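Local coordinates for Non-reducing end alpha-L-arabinofuranosidase BoGH43B (Bacteroides ovatus, PDB 5JOZ), which removes terminal non-reducing alpha-L-arabinofuranosyl residues from xyloglucan side branches, turning S units into X units during xyloglucan breakdown, at residues 32-37 / 68-73; 77-82 / 127-132; 92-97 / 123-128; 101-106 / 117-122; 136-141 / 150-155. All coordinates share one frame; numbering follows the deposited sequence.

Contact 1 (32-37 / 68-73)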
# COMPACT_ATOMS: atom_id res chain seq x y z
N THR A 32 3.24 -3.22 0.86
CA THR A 32 2.09 -3.97 0.34
C THR A 32 1.61 -5.16 1.19
O THR A 32 0.49 -5.62 1.00
CB THR A 32 2.41 -4.49 -1.08
OG1 THR A 32 3.77 -4.93 -1.15
CG2 THR A 32 2.24 -3.40 -2.07
N PHE A 33 2.43 -5.66 2.10
CA PHE A 33 2.02 -6.73 3.01
C PHE A 33 1.62 -8.00 2.22
O PHE A 33 2.42 -8.47 1.40
CB PHE A 33 0.98 -6.17 4.00
CG PHE A 33 1.54 -5.04 4.82
CD1 PHE A 33 2.32 -5.31 5.94
CD2 PHE A 33 1.40 -3.74 4.41
CE1 PHE A 33 2.90 -4.27 6.66
CE2 PHE A 33 1.98 -2.70 5.13
CZ PHE A 33 2.73 -2.97 6.26
N GLU A 34 0.40 -8.51 2.38
CA GLU A 34 0.02 -9.76 1.70
C GLU A 34 -0.35 -9.60 0.22
O GLU A 34 -0.70 -10.60 -0.42
CB GLU A 34 -1.14 -10.47 2.44
CG GLU A 34 -2.54 -9.92 2.16
CD GLU A 34 -2.96 -8.80 3.09
OE1 GLU A 34 -2.08 -8.13 3.70
OE2 GLU A 34 -4.20 -8.59 3.22
N TYR A 35 -0.32 -8.37 -0.31
CA TYR A 35 -0.84 -8.11 -1.67
C TYR A 35 0.20 -8.26 -2.76
O TYR A 35 1.36 -7.87 -2.57
CB TYR A 35 -1.48 -6.73 -1.73
CG TYR A 35 -2.76 -6.66 -0.93
CD1 TYR A 35 -3.92 -7.30 -1.36
CD2 TYR A 35 -2.81 -5.95 0.27
CE1 TYR A 35 -5.10 -7.24 -0.63
CE2 TYR A 35 -3.98 -5.87 1.00
CZ TYR A 35 -5.13 -6.53 0.56
OH TYR A 35 -6.27 -6.45 1.32
N PHE A 36 -0.22 -8.82 -3.90
CA PHE A 36 0.65 -9.10 -5.05
C PHE A 36 0.08 -8.43 -6.30
O PHE A 36 -1.14 -8.43 -6.47
CB PHE A 36 0.74 -10.62 -5.29
CG PHE A 36 1.69 -11.01 -6.39
CD1 PHE A 36 3.03 -11.25 -6.11
CD2 PHE A 36 1.25 -11.17 -7.70
CE1 PHE A 36 3.91 -11.62 -7.12
CE2 PHE A 36 2.12 -11.55 -8.72
CZ PHE A 36 3.45 -11.77 -8.43
N PRO A 37 0.89 -7.86 -7.17
CA PRO A 37 2.33 -7.66 -6.98
C PRO A 37 2.70 -6.70 -5.82
O PRO A 37 1.89 -5.89 -5.35
CB PRO A 37 2.78 -7.13 -8.34
CG PRO A 37 1.56 -6.53 -8.97
CD PRO A 37 0.41 -7.32 -8.45
N CYS A 68 1.36 -16.46 4.69
CA CYS A 68 1.51 -15.21 5.46
C CYS A 68 0.15 -14.73 5.98
O CYS A 68 -0.89 -14.93 5.33
CB CYS A 68 2.21 -14.11 4.64
SG CYS A 68 1.13 -13.09 3.59
N ASN A 69 0.17 -14.12 7.16
CA ASN A 69 -1.03 -13.53 7.74
C ASN A 69 -1.47 -12.33 6.93
O ASN A 69 -0.64 -11.61 6.35
CB ASN A 69 -0.81 -13.11 9.21
CG ASN A 69 -0.86 -14.28 10.20
OD1 ASN A 69 -1.36 -15.36 9.89
ND2 ASN A 69 -0.37 -14.04 11.41
N ALA A 70 -2.79 -12.14 6.87
CA ALA A 70 -3.36 -10.94 6.27
C ALA A 70 -3.04 -9.77 7.19
O ALA A 70 -3.18 -9.89 8.41
CB ALA A 70 -4.86 -11.08 6.11
N SER A 71 -2.56 -8.68 6.60
CA SER A 71 -2.45 -7.39 7.28
C SER A 71 -1.17 -7.23 8.12
O SER A 71 -0.70 -6.11 8.26
CB SER A 71 -3.69 -7.10 8.14
OG SER A 71 -3.86 -5.71 8.30
N THR A 72 -0.66 -8.32 8.68
CA THR A 72 0.60 -8.33 9.45
C THR A 72 1.69 -9.22 8.85
O THR A 72 2.78 -9.30 9.41
CB THR A 72 0.33 -8.77 10.91
OG1 THR A 72 -0.37 -10.01 10.92
CG2 THR A 72 -0.50 -7.72 11.66
N GLY A 73 1.42 -9.88 7.73
CA GLY A 73 2.43 -10.66 7.00
C GLY A 73 2.78 -10.01 5.66
O GLY A 73 2.12 -9.05 5.23
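Glu34 has CG in the crowded position between its backbone N and carbonyl carbon (chi1 80°), and a bend at chi2 (-89°) turns the carboxylate toward the backbone of 68-73. It sits with Phe33 at the two central corners of a type II' beta turn running from Thr32 to Tyr35, in the catalytic beta-propeller of this GH43 enzyme. The turn is closed by Tyr35 N donating to Thr32 O. Glu34 OE1 accepts a hydrogen bond from Ser71 N at 3.0 Å; the donor stands well above the carboxylate plane, though the N-H points fairly straight at the oxygen (155°). The other oxygen, OE2, has a separate partner, a salt bridge to Arg392, which also bonds Tyr35 OH. With both oxygens held, the group's rotation is fixed, and the nearby positive charge would probably favour its ionised form. Glu34 CD also lies 3.7 Å above one face of the Tyr35 ring, offset to the rim. Phe33 has CG anti to its carbonyl carbon, and its ring packs edge-to-face with Tyr76 and reaches within about 4 Å of the side chain of Asp16, the probable catalytic base. Ser71 OG bonds Thr477, tying this loop to the C-terminal concanavalin-like region. Cys68 SG packs 3.7 Å from Glu34 CB, while Gly73 O lies in the plane of the Phe33 ring at its edge, 3.3 Å from Phe33 CB.

Contact 2 (77-82 / 127-132)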
# COMPACT_ATOMS: atom_id res chain seq x y z
N ALA A 77 8.01 -2.13 5.28
CA ALA A 77 8.62 -0.91 4.70
C ALA A 77 9.79 -1.19 3.77
O ALA A 77 10.77 -1.80 4.19
CB ALA A 77 9.06 0.03 5.80
N PRO A 78 9.69 -0.76 2.50
CA PRO A 78 10.79 -0.82 1.56
C PRO A 78 11.59 0.47 1.55
O PRO A 78 11.04 1.54 1.87
CB PRO A 78 10.08 -0.97 0.24
CG PRO A 78 8.89 -0.06 0.40
CD PRO A 78 8.51 -0.14 1.86
N THR A 79 12.85 0.39 1.17
CA THR A 79 13.64 1.58 0.86
C THR A 79 14.09 1.48 -0.61
O THR A 79 14.49 0.40 -1.05
CB THR A 79 14.81 1.73 1.86
OG1 THR A 79 14.27 1.91 3.18
CG2 THR A 79 15.69 2.91 1.52
N LEU A 80 14.00 2.59 -1.35
CA LEU A 80 14.33 2.67 -2.78
C LEU A 80 15.52 3.62 -2.99
O LEU A 80 15.47 4.77 -2.56
CB LEU A 80 13.13 3.20 -3.58
CG LEU A 80 13.29 3.73 -5.01
CD1 LEU A 80 13.76 2.66 -5.98
CD2 LEU A 80 11.97 4.28 -5.52
N ARG A 81 16.57 3.14 -3.63
CA ARG A 81 17.72 3.99 -3.94
C ARG A 81 18.24 3.72 -5.35
O ARG A 81 17.84 2.75 -5.99
CB ARG A 81 18.83 3.78 -2.91
CG ARG A 81 18.44 4.05 -1.47
CD ARG A 81 18.24 5.53 -1.20
NE ARG A 81 17.85 5.81 0.20
CZ ARG A 81 16.67 6.28 0.62
NH1 ARG A 81 15.67 6.53 -0.21
NH2 ARG A 81 16.48 6.50 1.92
N TYR A 82 19.12 4.60 -5.81
CA TYR A 82 19.70 4.54 -7.15
C TYR A 82 21.20 4.84 -7.10
O TYR A 82 21.61 5.83 -6.49
CB TYR A 82 19.01 5.56 -8.06
CG TYR A 82 19.58 5.66 -9.45
CD1 TYR A 82 19.16 4.79 -10.45
CD2 TYR A 82 20.55 6.62 -9.77
CE1 TYR A 82 19.67 4.88 -11.74
CE2 TYR A 82 21.07 6.71 -11.05
CZ TYR A 82 20.63 5.84 -12.03
OH TYR A 82 21.13 5.92 -13.31
N PRO A 127 14.74 -2.15 6.90
CA PRO A 127 16.11 -2.01 6.44
C PRO A 127 16.22 -0.83 5.49
O PRO A 127 15.35 -0.67 4.64
CB PRO A 127 16.37 -3.32 5.69
CG PRO A 127 15.02 -3.72 5.19
CD PRO A 127 14.07 -3.31 6.28
N SER A 128 17.25 -0.02 5.64
CA SER A 128 17.48 1.09 4.72
C SER A 128 18.86 1.00 4.14
O SER A 128 19.76 0.49 4.79
CB SER A 128 17.29 2.42 5.43
OG SER A 128 17.34 3.48 4.50
N ILE A 129 19.02 1.53 2.93
CA ILE A 129 20.34 1.60 2.29
C ILE A 129 20.62 3.02 1.85
O ILE A 129 19.70 3.80 1.62
CB ILE A 129 20.50 0.63 1.09
CG1 ILE A 129 19.30 0.69 0.13
CG2 ILE A 129 20.67 -0.81 1.58
CD1 ILE A 129 19.54 -0.01 -1.19
N GLU A 130 21.91 3.36 1.77
CA GLU A 130 22.35 4.61 1.19
C GLU A 130 23.72 4.43 0.55
O GLU A 130 24.57 3.71 1.08
CB GLU A 130 22.40 5.69 2.26
CG GLU A 130 22.66 7.09 1.71
CD GLU A 130 21.48 7.67 0.92
OE1 GLU A 130 21.73 8.58 0.11
OE2 GLU A 130 20.32 7.22 1.12
N PHE A 131 23.94 5.14 -0.56
CA PHE A 131 25.20 5.13 -1.27
C PHE A 131 26.00 6.39 -1.00
O PHE A 131 25.62 7.47 -1.46
CB PHE A 131 24.94 4.98 -2.75
CG PHE A 131 24.42 3.64 -3.13
CD1 PHE A 131 25.29 2.57 -3.32
CD2 PHE A 131 23.05 3.41 -3.25
CE1 PHE A 131 24.81 1.31 -3.66
CE2 PHE A 131 22.56 2.15 -3.59
CZ PHE A 131 23.44 1.10 -3.79
N ILE A 132 27.10 6.25 -0.25
CA ILE A 132 27.96 7.38 0.13
C ILE A 132 29.43 6.95 0.04
O ILE A 132 29.78 5.90 0.56
CB ILE A 132 27.71 7.83 1.60
CG1 ILE A 132 26.25 8.22 1.85
CG2 ILE A 132 28.62 9.00 1.96
CD1 ILE A 132 25.83 8.17 3.32
O HOH W 1 12.78 0.06 4.48
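Strands 79-82 and 128-132 run almost parallel, 14° apart, but their axes come no closer than 6.7 Å, so side chains and a water join them instead of sheet pairing. Arg81 is the chief side chain of the contact. Its CG is anti to the carbonyl carbon and the chain bends at chi2, folding the guanidinium back over its own strand, where NH1 donates to Leu80 O at 2.9 Å. Thr79 CG2 lies over the centre of one guanidinium face, 3.6 Å above it. Arg81 NE serves two acceptors: it donates to Ile129 O at 3.1 Å, approaching nearly along the C=O axis with a bent N-H geometry (135°), and makes a salt bridge to Glu130 OE2 at 3.0 Å. The carboxylate reaches it through a chain bent at chi2, and the two flat groups are turned steeply against each other rather than coplanar. NH1 finds a second carboxylate in Asp240, so the guanidinium charge is probably balanced by two carboxylates. The aliphatic part of Arg81 slides past Ile129, and its CB meets the edge of the Phe131 ring, CE2 being 4.1 Å away. At the other end one water bridges the two segments, donating to Ala77 O and Pro127 O and accepting from Thr79 OG1 at 2.7 Å. Ser128 OG turns to His179 in the next blade. Each strand is the first of a four-stranded antiparallel sheet, and their side-by-side, unpaired arrangement is that of innermost strands of adjacent blades in the five-bladed beta-propeller of GH43 enzymes.

Contact 3 (92-97 / 123-128)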
# COMPACT_ATOMS: atom_id res chain seq x y z
N THR A 92 11.63 -6.06 3.87
CA THR A 92 11.51 -7.31 4.64
C THR A 92 10.20 -8.04 4.32
O THR A 92 9.15 -7.43 4.25
CB THR A 92 11.54 -7.02 6.14
OG1 THR A 92 12.42 -5.92 6.40
CG2 THR A 92 12.02 -8.24 6.92
N ASN A 93 10.29 -9.36 4.14
CA ASN A 93 9.13 -10.25 3.96
C ASN A 93 8.97 -11.09 5.24
O ASN A 93 9.86 -11.85 5.59
CB ASN A 93 9.38 -11.13 2.73
CG ASN A 93 8.24 -12.11 2.44
OD1 ASN A 93 7.75 -12.81 3.33
ND2 ASN A 93 7.86 -12.19 1.17
N TYR A 94 7.84 -10.94 5.93
CA TYR A 94 7.53 -11.75 7.12
C TYR A 94 6.39 -12.71 6.83
O TYR A 94 5.29 -12.27 6.51
CB TYR A 94 7.13 -10.88 8.31
CG TYR A 94 8.24 -10.02 8.90
CD1 TYR A 94 9.14 -10.55 9.82
CD2 TYR A 94 8.36 -8.68 8.56
CE1 TYR A 94 10.15 -9.76 10.36
CE2 TYR A 94 9.36 -7.88 9.10
CZ TYR A 94 10.25 -8.43 10.00
OH TYR A 94 11.25 -7.62 10.53
N GLY A 95 6.66 -14.01 6.96
CA GLY A 95 5.61 -15.02 7.04
C GLY A 95 5.35 -15.85 5.80
O GLY A 95 4.68 -16.88 5.88
N GLY A 96 5.86 -15.42 4.65
CA GLY A 96 5.73 -16.18 3.41
C GLY A 96 6.66 -17.38 3.36
O GLY A 96 7.83 -17.30 3.75
N LYS A 97 6.13 -18.51 2.87
CA LYS A 97 6.91 -19.74 2.76
C LYS A 97 8.03 -19.49 1.77
O LYS A 97 7.78 -19.11 0.62
CB LYS A 97 6.04 -20.91 2.30
N TRP A 123 16.39 -10.71 9.83
CA TRP A 123 14.95 -10.46 9.90
C TRP A 123 14.63 -9.05 10.44
O TRP A 123 13.56 -8.83 11.02
CB TRP A 123 14.31 -11.55 10.76
CG TRP A 123 14.36 -12.90 10.11
CD1 TRP A 123 15.38 -13.80 10.16
CD2 TRP A 123 13.34 -13.50 9.29
NE1 TRP A 123 15.07 -14.92 9.44
CE2 TRP A 123 13.83 -14.76 8.89
CE3 TRP A 123 12.08 -13.09 8.86
CZ2 TRP A 123 13.08 -15.63 8.07
CZ3 TRP A 123 11.34 -13.94 8.04
CH2 TRP A 123 11.84 -15.20 7.66
N TYR A 124 15.54 -8.09 10.25
CA TYR A 124 15.30 -6.74 10.77
C TYR A 124 14.21 -6.03 9.96
O TYR A 124 14.13 -6.16 8.74
CB TYR A 124 16.59 -5.92 10.79
CG TYR A 124 17.66 -6.48 11.74
CD1 TYR A 124 17.38 -6.73 13.08
CD2 TYR A 124 18.96 -6.73 11.29
CE1 TYR A 124 18.34 -7.23 13.94
CE2 TYR A 124 19.93 -7.23 12.15
CZ TYR A 124 19.63 -7.47 13.47
OH TYR A 124 20.59 -7.96 14.32
N VAL A 125 13.32 -5.34 10.67
CA VAL A 125 12.29 -4.53 10.04
C VAL A 125 12.92 -3.22 9.57
O VAL A 125 13.94 -2.79 10.12
CB VAL A 125 11.10 -4.28 11.02
CG1 VAL A 125 11.43 -3.23 12.09
CG2 VAL A 125 9.83 -3.92 10.26
N ASP A 126 12.34 -2.62 8.54
CA ASP A 126 12.75 -1.30 8.06
C ASP A 126 14.23 -1.19 7.69
O ASP A 126 14.91 -0.26 8.10
CB ASP A 126 12.38 -0.23 9.11
CG ASP A 126 10.89 -0.17 9.38
OD1 ASP A 126 10.12 -0.84 8.66
OD2 ASP A 126 10.49 0.56 10.32
N PRO A 127 14.74 -2.15 6.90
CA PRO A 127 16.11 -2.01 6.44
C PRO A 127 16.22 -0.83 5.49
O PRO A 127 15.35 -0.67 4.64
CB PRO A 127 16.37 -3.32 5.69
CG PRO A 127 15.02 -3.72 5.19
CD PRO A 127 14.07 -3.31 6.28
N SER A 128 17.25 -0.02 5.64
CA SER A 128 17.48 1.09 4.72
C SER A 128 18.86 1.00 4.14
O SER A 128 19.76 0.49 4.79
CB SER A 128 17.29 2.42 5.43
OG SER A 128 17.34 3.48 4.50
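Trp123 O is held by one short bond, 2.7 Å from Tyr94 OH, which donates from well above the carbonyl plane. One residue on, Tyr124 O is likewise gripped by a hydroxyl: Thr92 OG1 donates at 2.9 Å, this time in the carbonyl plane. Thr92 OG1, anti to its carbonyl carbon, also lies 3.1 Å from Pro127 CD. Two successive carbonyls are thus pinned to alternate residues of strand 92-94. The pinned segment is the connection between blades of the five-bladed propeller, leaving the outer strand 118-119 of one blade for the inner strand 128-132 of the next. It carries Asp126, probably the residue that tunes the proton donor Glu176, with OD2 bonded to Gly177 N and backbone angles in the left-handed region (56°, 49°). The Tyr94 phenol runs past the Trp123 indole in the opposite direction, its CD1 at the indole edge 4.0 Å from CE3, and crosses Val125 at about a right angle, with OH 3.4 Å from Val125 CB. An alanine in place of Tyr94 would remove both the phenol and its bond to Trp123 O, and would probably loosen the loop ahead of Asp126. Trp123 CZ3 approaches Asn93 O at 3.5 Å.

Contact 4 (101-106 / 117-122)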
# COMPACT_ATOMS: atom_id res chain seq x y z
N GLY A 101 13.66 -13.29 5.13
CA GLY A 101 13.59 -12.01 5.85
C GLY A 101 13.96 -10.83 4.96
O GLY A 101 13.24 -10.54 4.00
N VAL A 102 15.07 -10.17 5.26
CA VAL A 102 15.46 -8.97 4.53
C VAL A 102 16.04 -9.35 3.19
O VAL A 102 16.86 -10.24 3.10
CB VAL A 102 16.44 -8.12 5.36
CG1 VAL A 102 16.99 -6.95 4.55
CG2 VAL A 102 15.74 -7.62 6.62
N PHE A 103 15.60 -8.65 2.14
CA PHE A 103 16.07 -8.88 0.77
C PHE A 103 16.20 -7.55 0.04
O PHE A 103 15.60 -6.57 0.44
CB PHE A 103 15.06 -9.75 -0.01
CG PHE A 103 13.77 -9.04 -0.27
CD1 PHE A 103 12.79 -9.02 0.69
CD2 PHE A 103 13.58 -8.31 -1.44
CE1 PHE A 103 11.61 -8.31 0.50
CE2 PHE A 103 12.40 -7.60 -1.64
CZ PHE A 103 11.42 -7.61 -0.66
N TYR A 104 16.94 -7.54 -1.07
CA TYR A 104 16.78 -6.49 -2.05
C TYR A 104 16.71 -7.03 -3.46
O TYR A 104 17.10 -8.16 -3.72
CB TYR A 104 17.85 -5.38 -1.92
CG TYR A 104 19.29 -5.75 -2.24
CD1 TYR A 104 20.12 -6.29 -1.26
CD2 TYR A 104 19.84 -5.51 -3.51
CE1 TYR A 104 21.45 -6.61 -1.54
CE2 TYR A 104 21.17 -5.83 -3.79
CZ TYR A 104 21.97 -6.38 -2.80
OH TYR A 104 23.28 -6.71 -3.06
N VAL A 105 16.19 -6.20 -4.37
CA VAL A 105 16.10 -6.48 -5.80
C VAL A 105 16.59 -5.25 -6.56
O VAL A 105 16.52 -4.14 -6.04
CB VAL A 105 14.65 -6.82 -6.25
CG1 VAL A 105 14.23 -8.18 -5.71
CG2 VAL A 105 13.65 -5.76 -5.81
N THR A 106 17.04 -5.47 -7.79
CA THR A 106 17.67 -4.43 -8.60
C THR A 106 17.07 -4.33 -10.00
O THR A 106 16.47 -5.27 -10.49
CB THR A 106 19.21 -4.64 -8.76
OG1 THR A 106 19.48 -5.78 -9.58
CG2 THR A 106 19.88 -4.81 -7.40
N PRO A 117 15.39 -12.04 -5.53
CA PRO A 117 15.91 -11.40 -4.32
C PRO A 117 17.35 -11.80 -3.98
O PRO A 117 17.76 -12.94 -4.20
CB PRO A 117 14.96 -11.87 -3.22
CG PRO A 117 14.15 -12.96 -3.78
CD PRO A 117 14.45 -13.13 -5.24
N VAL A 118 18.09 -10.83 -3.48
CA VAL A 118 19.37 -11.06 -2.83
C VAL A 118 19.07 -11.01 -1.34
O VAL A 118 18.84 -9.94 -0.76
CB VAL A 118 20.39 -9.99 -3.25
CG1 VAL A 118 21.71 -10.18 -2.50
CG2 VAL A 118 20.60 -10.02 -4.77
N TRP A 119 19.03 -12.19 -0.72
CA TRP A 119 18.75 -12.32 0.70
C TRP A 119 20.03 -11.99 1.48
O TRP A 119 21.07 -12.62 1.26
CB TRP A 119 18.27 -13.72 1.05
CG TRP A 119 17.09 -14.20 0.28
CD1 TRP A 119 17.09 -15.04 -0.80
CD2 TRP A 119 15.72 -13.88 0.53
NE1 TRP A 119 15.82 -15.26 -1.24
CE2 TRP A 119 14.95 -14.56 -0.45
CE3 TRP A 119 15.06 -13.08 1.48
CZ2 TRP A 119 13.55 -14.47 -0.50
CZ3 TRP A 119 13.67 -12.98 1.43
CH2 TRP A 119 12.93 -13.68 0.45
N VAL A 120 19.92 -11.02 2.38
CA VAL A 120 21.07 -10.50 3.13
C VAL A 120 21.30 -11.28 4.45
O VAL A 120 22.39 -11.21 5.04
CB VAL A 120 20.94 -8.97 3.39
CG1 VAL A 120 20.61 -8.23 2.09
CG2 VAL A 120 19.90 -8.65 4.46
N GLY A 121 20.28 -11.99 4.92
CA GLY A 121 20.42 -12.95 5.99
C GLY A 121 20.10 -12.44 7.37
O GLY A 121 20.79 -12.79 8.33
N ASN A 122 19.06 -11.62 7.48
CA ASN A 122 18.52 -11.25 8.79
C ASN A 122 17.03 -10.90 8.68
O ASN A 122 16.49 -10.80 7.57
CB ASN A 122 19.33 -10.11 9.45
CG ASN A 122 19.38 -8.83 8.62
OD1 ASN A 122 18.38 -8.12 8.48
ND2 ASN A 122 20.56 -8.50 8.13
O HOH W 2 17.70 -12.48 4.35
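Packing is tightest where Val102 crosses Val120 obliquely: CG1 of the former and CG2 of the latter are 3.4 Å apart, closer than usual van der Waals contact. Next to them Tyr104, with CG in the crowded position (chi1 67°), lays one ring face against Val118 in a CH-pi contact, Val118 CB standing 4.0 Å from the ring centroid; Val120 CG1 meets the ring edge. Tyr104 and Val118 form the hydrogen-bonded antiparallel pair, Val118 N to Tyr104 O being almost straight at 2.9 Å. An alanine at Tyr104 would lose this ring and the hydroxyl's bond to Pro154 O, and would probably leave Val118 and Val120 poorly packed. On the opposite sheet face Phe103 turns its edge toward the Trp119 face, centroids 5.8 Å apart, in an offset edge-to-face pair. The exposed side, at Gly121, is held through a water that accepts from Gly121 N and donates to Val102 O. Direct bonding resumes with Val102 N to Asn122 O at 2.8 Å. A CB on Gly101 would clash with that oxygen, and its backbone angles alone call for glycine. This is an antiparallel hairpin, the outer two strands of a four-stranded propeller blade.

Contact 5 (136-141 / 150-155)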
# COMPACT_ATOMS: atom_id res chain seq x y z
N MET A 136 28.00 1.10 0.04
CA MET A 136 26.57 0.85 0.20
C MET A 136 26.30 0.55 1.67
O MET A 136 26.52 -0.58 2.13
CB MET A 136 26.16 -0.32 -0.69
CG MET A 136 24.71 -0.76 -0.57
SD MET A 136 24.40 -2.07 -1.76
CE MET A 136 22.93 -2.84 -1.11
N TYR A 137 25.81 1.57 2.39
CA TYR A 137 25.49 1.45 3.82
C TYR A 137 24.15 0.75 4.02
O TYR A 137 23.22 0.96 3.25
CB TYR A 137 25.48 2.82 4.51
CG TYR A 137 26.85 3.38 4.74
CD1 TYR A 137 27.54 3.11 5.92
CD2 TYR A 137 27.46 4.19 3.79
CE1 TYR A 137 28.81 3.61 6.13
CE2 TYR A 137 28.73 4.71 4.00
CZ TYR A 137 29.40 4.41 5.17
OH TYR A 137 30.65 4.91 5.40
N PHE A 138 24.07 -0.06 5.07
CA PHE A 138 22.84 -0.76 5.48
C PHE A 138 22.59 -0.29 6.89
O PHE A 138 23.45 -0.46 7.75
CB PHE A 138 23.04 -2.29 5.45
CG PHE A 138 21.87 -3.10 5.99
CD1 PHE A 138 21.69 -3.28 7.37
CD2 PHE A 138 20.98 -3.73 5.12
CE1 PHE A 138 20.63 -4.03 7.87
CE2 PHE A 138 19.91 -4.48 5.62
CZ PHE A 138 19.73 -4.64 6.99
N LEU A 139 21.43 0.32 7.11
CA LEU A 139 21.01 0.77 8.42
C LEU A 139 19.68 0.07 8.74
O LEU A 139 18.79 0.02 7.88
CB LEU A 139 20.88 2.29 8.40
CG LEU A 139 20.39 3.02 9.66
CD1 LEU A 139 21.37 2.89 10.81
CD2 LEU A 139 20.13 4.48 9.34
N SER A 140 19.57 -0.50 9.93
CA SER A 140 18.32 -1.05 10.40
C SER A 140 18.21 -0.92 11.91
O SER A 140 19.23 -0.80 12.58
CB SER A 140 18.22 -2.52 10.03
OG SER A 140 19.00 -3.32 10.91
N PRO A 141 16.97 -0.94 12.45
CA PRO A 141 16.79 -1.14 13.89
C PRO A 141 17.04 -2.59 14.25
O PRO A 141 16.99 -3.44 13.37
CB PRO A 141 15.33 -0.77 14.13
CG PRO A 141 14.65 -1.02 12.83
CD PRO A 141 15.68 -0.76 11.77
N GLY A 150 26.11 -1.01 8.84
CA GLY A 150 27.06 -1.93 8.21
C GLY A 150 27.32 -1.50 6.77
O GLY A 150 26.69 -0.55 6.28
N VAL A 151 28.25 -2.17 6.10
CA VAL A 151 28.58 -1.89 4.70
C VAL A 151 28.42 -3.18 3.94
O VAL A 151 28.67 -4.26 4.48
CB VAL A 151 29.99 -1.30 4.53
CG1 VAL A 151 30.25 -0.88 3.08
CG2 VAL A 151 30.16 -0.10 5.46
N MET A 152 27.99 -3.06 2.70
CA MET A 152 27.46 -4.17 1.93
C MET A 152 28.04 -4.10 0.52
O MET A 152 28.23 -3.02 -0.03
CB MET A 152 25.93 -4.04 1.92
CG MET A 152 25.14 -5.30 1.63
SD MET A 152 23.36 -5.01 1.78
CE MET A 152 23.00 -5.80 3.35
N ASP A 153 28.34 -5.27 -0.04
CA ASP A 153 28.78 -5.39 -1.43
C ASP A 153 27.54 -5.37 -2.32
O ASP A 153 26.67 -6.24 -2.17
CB ASP A 153 29.56 -6.70 -1.62
CG ASP A 153 29.88 -7.00 -3.09
OD1 ASP A 153 30.55 -6.20 -3.76
OD2 ASP A 153 29.46 -8.07 -3.55
N PRO A 154 27.44 -4.39 -3.24
CA PRO A 154 26.27 -4.31 -4.14
C PRO A 154 25.96 -5.59 -4.94
O PRO A 154 24.79 -5.91 -5.14
CB PRO A 154 26.65 -3.18 -5.11
CG PRO A 154 27.61 -2.33 -4.36
CD PRO A 154 28.36 -3.25 -3.44
N GLU A 155 27.00 -6.30 -5.37
CA GLU A 155 26.86 -7.45 -6.27
C GLU A 155 26.26 -8.67 -5.55
O GLU A 155 25.37 -9.32 -6.08
CB GLU A 155 28.22 -7.84 -6.87
CG GLU A 155 28.96 -6.73 -7.63
CD GLU A 155 28.65 -6.66 -9.13
OE1 GLU A 155 28.03 -7.61 -9.67
OE2 GLU A 155 29.04 -5.65 -9.76
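Met152 brings its terminal methyl against the CD2 side of the Phe138 ring, CE 3.4 Å from CD2, because the otherwise extended side chain turns at chi3 (-105°). Its sulfur lies obliquely to the same ring, SD 5.5 Å from the centroid, a Met-aromatic contact. Next in the cluster is Met136, fully extended with CG anti to the backbone N; it crosses Met152 obliquely and puts CE 3.6 Å from Met152 SD. Met136 SD also rests against Pro154, 4.1 Å from its CG. The two thioethers and the phenyl ring thus interlock on the sheet face of Met136, Phe138 and Met152, the face on which Gly150 contributes no side chain. Phe138 and Gly150 form a hydrogen-bonded antiparallel pair, with Phe138 N to Gly150 O at 2.9 Å and straight (167°) and the return bond more bent. The further bond, from Met152 N to Met136 O, is weak. On the reverse face Tyr137 and Val151 lie side by side, pointing the same way, with CE1 and CG2 4.0 Å apart. The strands are the two middle ones of a four-stranded propeller blade, between strands 128-132 and 159-168. The methionine face packs against Val120 and Tyr104 of the blade before, and Phe138 meets Phe159 edge-to-face; Tyr137 faces Phe180 and Pro210 of the blade that follows.

Contacts 2 to 5 cluster in two neighbouring blades, while contact 1 lies toward the C-terminal region, its centre about 21 Å from that of contact 2 and 12 Å from that of contact 3. Contacts 2 and 3 share Pro127 and Ser128, so the loop held in contact 3 runs directly into the inner strand of contact 2. Contact 5 continues the same blade through Ser128 N and Leu139 O, 2.7 Å apart. Contact 4 meets contact 5 across the blades at Val102 CG1 and Phe138 CE2, 4.0 Å apart. Residues inferred to act in catalysis gather near contacts 1, 2 and 3: Asp126, the probable pKa modulator, lies about 3 Å from Glu176 and 5 Å from Asp16, side chain to side chain.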